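Local coordinates for protein geobacter metallireducens SMUG1 (Geobacter metallireducens, PDB 5H9I) that belongs to the uracil-DNA glycosylase superfamily, as a bacterial SMUG1, and binds xanthine in a pocket beside its central parallel sheet, at residues G49-G59 with V178-V189. Residues are numbered along the deposited sequence; the frame is centred on the assembly and turned at random.
Sequences GSPPKEVLFVG and VVLLRPRVVIGV
V178 starts the contact from the last turn of helix 160-181, its CG2 touching CD2 of L56. P51 CB lies 3.4 Å from L180 O, and L180 CD1 comes up to P51 CG. L181 does more. Its CG stands anti to the carbonyl carbon (chi1 -60°), and from there CD2 reaches P51 CB while CD1 lies along K53 CG, the two side chains running side by side. K53 N gives its hydrogen to L181 O at 2.9 Å, on a lone pair in the carbonyl plane. R182 leaves the helix with positive phi, and its NH2 comes within 3.8 Å of P52 CB. P183 follows, its CG against L56 CB. The next two amides share one acceptor: R184 N, 2.8 Å from E54 O and tilted from the carbonyl plane, and V185 N both bond to E54 O. Strand 185-189 now pairs in parallel with strand 55-59, an inner pair of the four-stranded sheet. V185 O accepts from L56 N, and I187 N gives to L56 O at 2.8 Å. V186 CG1 meets V58 CG2 on the face covered by helices 160-181 and 191-201. On the other face, I187 CD1 packs at 3.6 Å on V55 CG1 and also touches F57 CE1. I187 O takes V58 N, and V189 N ends the ladder on V58 O. Alternating backbone bonds and buried apolar side chains on both faces thus hold the strands together up to G59, which touches the bound xanthine.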
loop_
_atom_site.group_PDB
_atom_site.type_symbol
_atom_site.label_atom_id
_atom_site.label_comp_id
_atom_site.label_asym_id
_atom_site.label_seq_id
_atom_site.Cartn_x
_atom_site.Cartn_y
_atom_site.Cartn_z
ATOM N N GLY A 49 -7.527 7.070 -8.500
ATOM C CA GLY A 49 -6.843 6.016 -9.260
ATOM C C GLY A 49 -7.343 5.926 -10.671
ATOM O O GLY A 49 -7.147 4.813 -11.267
ATOM N N SER A 50 -7.906 6.986 -11.308
ATOM C CA SER A 50 -8.258 6.863 -12.691
ATOM C C SER A 50 -7.016 6.703 -13.576
ATOM O O SER A 50 -6.032 7.414 -13.455
ATOM C CB SER A 50 -8.969 8.149 -13.114
ATOM O OG SER A 50 -10.153 8.177 -12.472
ATOM N N PRO A 51 -7.044 5.778 -14.593
ATOM C CA PRO A 51 -6.003 5.667 -15.524
ATOM C C PRO A 51 -5.967 6.728 -16.567
ATOM O O PRO A 51 -7.044 7.345 -16.800
ATOM C CB PRO A 51 -6.262 4.321 -16.159
ATOM C CG PRO A 51 -7.746 4.152 -16.100
ATOM C CD PRO A 51 -8.078 4.766 -14.783
ATOM N N PRO A 52 -4.829 6.923 -17.186
ATOM C CA PRO A 52 -3.536 6.285 -17.040
ATOM C C PRO A 52 -2.762 7.071 -15.994
ATOM O O PRO A 52 -3.025 8.251 -15.774
ATOM C CB PRO A 52 -2.905 6.363 -18.411
ATOM C CG PRO A 52 -3.463 7.653 -18.892
ATOM C CD PRO A 52 -4.823 7.823 -18.374
ATOM N N LYS A 53 -1.748 6.408 -15.457
ATOM C CA LYS A 53 -0.721 7.076 -14.618
ATOM C C LYS A 53 0.624 6.901 -15.280
ATOM O O LYS A 53 0.838 5.976 -16.023
ATOM C CB LYS A 53 -0.653 6.403 -13.216
ATOM C CG LYS A 53 -1.978 6.340 -12.504
ATOM C CD LYS A 53 -2.648 7.641 -12.273
ATOM C CE LYS A 53 -3.748 7.532 -11.264
ATOM N NZ LYS A 53 -4.754 8.622 -11.270
ATOM N N GLU A 54 1.533 7.826 -15.014
ATOM C CA GLU A 54 2.899 7.653 -15.469
ATOM C C GLU A 54 3.748 6.821 -14.524
ATOM O O GLU A 54 4.687 6.061 -14.945
ATOM C CB GLU A 54 3.552 9.013 -15.673
ATOM C CG GLU A 54 2.924 9.826 -16.773
ATOM C CD GLU A 54 3.670 11.164 -16.976
ATOM O OE1 GLU A 54 3.063 11.953 -17.762
ATOM O OE2 GLU A 54 4.782 11.424 -16.336
ATOM N N VAL A 55 3.476 6.881 -13.219
ATOM C CA VAL A 55 4.294 6.284 -12.192
ATOM C C VAL A 55 3.426 5.680 -11.139
ATOM O O VAL A 55 2.519 6.356 -10.639
ATOM C CB VAL A 55 5.239 7.280 -11.541
ATOM C CG1 VAL A 55 6.072 6.732 -10.422
ATOM C CG2 VAL A 55 6.116 8.003 -12.609
ATOM N N LEU A 56 3.728 4.458 -10.732
ATOM C CA LEU A 56 3.074 3.731 -9.623
ATOM C C LEU A 56 4.008 3.482 -8.481
ATOM O O LEU A 56 5.028 2.818 -8.728
ATOM C CB LEU A 56 2.524 2.425 -10.119
ATOM C CG LEU A 56 1.861 1.546 -9.095
ATOM C CD1 LEU A 56 0.645 2.189 -8.507
ATOM C CD2 LEU A 56 1.472 0.205 -9.684
ATOM N N PHE A 57 3.760 3.984 -7.297
ATOM C CA PHE A 57 4.479 3.640 -6.114
ATOM C C PHE A 57 3.830 2.419 -5.507
ATOM O O PHE A 57 2.588 2.356 -5.442
ATOM C CB PHE A 57 4.439 4.809 -5.110
ATOM C CG PHE A 57 5.280 5.963 -5.442
ATOM C CD1 PHE A 57 6.668 5.984 -5.307
ATOM C CD2 PHE A 57 4.686 7.114 -5.980
ATOM C CE1 PHE A 57 7.407 7.096 -5.637
ATOM C CE2 PHE A 57 5.418 8.229 -6.275
ATOM C CZ PHE A 57 6.802 8.197 -6.115
ATOM N N VAL A 58 4.614 1.458 -5.024
ATOM C CA VAL A 58 4.142 0.245 -4.446
ATOM C C VAL A 58 4.795 0.022 -3.092
ATOM O O VAL A 58 6.020 -0.032 -2.955
ATOM C CB VAL A 58 4.446 -0.986 -5.321
ATOM C CG1 VAL A 58 3.968 -2.268 -4.753
ATOM C CG2 VAL A 58 3.897 -0.700 -6.684
ATOM N N GLY A 59 3.961 0.024 -2.039
ATOM C CA GLY A 59 4.439 -0.328 -0.678
ATOM C C GLY A 59 4.350 -1.815 -0.466
ATOM O O GLY A 59 3.948 -2.533 -1.323
ATOM N N VAL A 178 -0.945 -2.713 -13.230
ATOM C CA VAL A 178 -0.059 -2.117 -14.226
ATOM C C VAL A 178 -0.694 -2.159 -15.635
ATOM O O VAL A 178 -0.561 -1.199 -16.407
ATOM C CB VAL A 178 1.348 -2.828 -14.182
ATOM C CG1 VAL A 178 2.186 -2.507 -15.413
ATOM C CG2 VAL A 178 2.026 -2.405 -12.899
ATOM N N VAL A 179 -1.365 -3.242 -15.975
ATOM C CA VAL A 179 -2.036 -3.261 -17.280
ATOM C C VAL A 179 -3.144 -2.184 -17.329
ATOM O O VAL A 179 -3.303 -1.547 -18.364
ATOM C CB VAL A 179 -2.638 -4.644 -17.561
ATOM C CG1 VAL A 179 -3.622 -4.616 -18.786
ATOM C CG2 VAL A 179 -1.468 -5.631 -17.765
ATOM N N LEU A 180 -3.849 -1.957 -16.184
ATOM C CA LEU A 180 -4.887 -0.885 -16.237
ATOM C C LEU A 180 -4.319 0.528 -16.276
ATOM O O LEU A 180 -4.762 1.399 -17.052
ATOM C CB LEU A 180 -5.709 -1.054 -15.036
ATOM C CG LEU A 180 -6.868 0.021 -14.819
ATOM C CD1 LEU A 180 -7.939 -0.225 -15.844
ATOM C CD2 LEU A 180 -7.381 0.013 -13.426
ATOM N N LEU A 181 -3.342 0.830 -15.385
ATOM C CA LEU A 181 -2.866 2.196 -15.216
ATOM C C LEU A 181 -1.846 2.580 -16.220
ATOM O O LEU A 181 -1.613 3.739 -16.469
ATOM C CB LEU A 181 -2.328 2.400 -13.772
ATOM C CG LEU A 181 -3.350 2.151 -12.682
ATOM C CD1 LEU A 181 -2.606 2.453 -11.391
ATOM C CD2 LEU A 181 -4.595 3.014 -12.719
ATOM N N ARG A 182 -1.167 1.592 -16.773
ATOM C CA ARG A 182 -0.165 1.817 -17.800
ATOM C C ARG A 182 1.016 2.725 -17.426
ATOM O O ARG A 182 1.405 3.528 -18.194
ATOM C CB ARG A 182 -0.828 2.305 -19.095
ATOM C CG ARG A 182 -1.946 1.377 -19.577
ATOM C CD ARG A 182 -2.485 1.749 -20.960
ATOM N NE ARG A 182 -3.273 2.970 -20.965
ATOM C CZ ARG A 182 -4.560 3.065 -20.596
ATOM N NH1 ARG A 182 -5.227 1.998 -20.174
ATOM N NH2 ARG A 182 -5.181 4.222 -20.631
ATOM N N PRO A 183 1.612 2.536 -16.257
ATOM C CA PRO A 183 2.696 3.406 -15.935
ATOM C C PRO A 183 3.969 3.101 -16.744
ATOM O O PRO A 183 4.114 1.950 -17.181
ATOM C CB PRO A 183 2.988 3.045 -14.448
ATOM C CG PRO A 183 2.518 1.604 -14.365
ATOM C CD PRO A 183 1.316 1.481 -15.254
ATOM N N ARG A 184 4.830 4.083 -16.880
ATOM C CA ARG A 184 6.156 3.935 -17.417
ATOM C C ARG A 184 7.135 3.376 -16.361
ATOM O O ARG A 184 8.004 2.699 -16.718
ATOM C CB ARG A 184 6.587 5.315 -17.948
ATOM C CG ARG A 184 7.980 5.505 -18.487
ATOM C CD ARG A 184 8.274 6.970 -18.866
ATOM N NE ARG A 184 8.337 7.930 -17.751
ATOM C CZ ARG A 184 9.390 8.166 -16.974
ATOM N NH1 ARG A 184 10.536 7.510 -17.127
ATOM N NH2 ARG A 184 9.290 9.051 -16.028
ATOM N N VAL A 185 6.941 3.705 -15.081
ATOM C CA VAL A 185 7.848 3.354 -14.029
ATOM C C VAL A 185 7.049 2.888 -12.798
ATOM O O VAL A 185 6.022 3.529 -12.516
ATOM C CB VAL A 185 8.730 4.549 -13.618
ATOM C CG1 VAL A 185 9.799 4.155 -12.672
ATOM C CG2 VAL A 185 9.327 5.227 -14.821
ATOM N N VAL A 186 7.507 1.817 -12.200
ATOM C CA VAL A 186 6.947 1.293 -10.953
ATOM C C VAL A 186 8.004 1.404 -9.928
ATOM O O VAL A 186 9.144 0.903 -10.138
ATOM C CB VAL A 186 6.435 -0.101 -11.131
ATOM C CG1 VAL A 186 5.966 -0.728 -9.872
ATOM C CG2 VAL A 186 5.325 -0.145 -12.230
ATOM N N ILE A 187 7.727 1.993 -8.782
ATOM C CA ILE A 187 8.734 2.290 -7.788
ATOM C C ILE A 187 8.339 1.566 -6.509
ATOM O O ILE A 187 7.306 1.950 -5.901
ATOM C CB ILE A 187 8.821 3.813 -7.518
ATOM C CG1 ILE A 187 9.098 4.587 -8.804
ATOM C CG2 ILE A 187 9.804 4.112 -6.394
ATOM C CD1 ILE A 187 9.148 6.049 -8.764
ATOM N N GLY A 188 9.165 0.637 -6.051
ATOM C CA GLY A 188 8.992 0.056 -4.757
ATOM C C GLY A 188 9.378 1.040 -3.659
ATOM O O GLY A 188 10.469 1.636 -3.733
ATOM N N VAL A 189 8.554 1.115 -2.649
ATOM C CA VAL A 189 8.926 1.913 -1.449
ATOM C C VAL A 189 9.508 0.885 -0.473
ATOM O O VAL A 189 8.807 0.108 0.173
ATOM C CB VAL A 189 7.740 2.625 -0.884
ATOM C CG1 VAL A 189 8.152 3.443 0.359
ATOM C CG2 VAL A 189 7.056 3.477 -1.937
#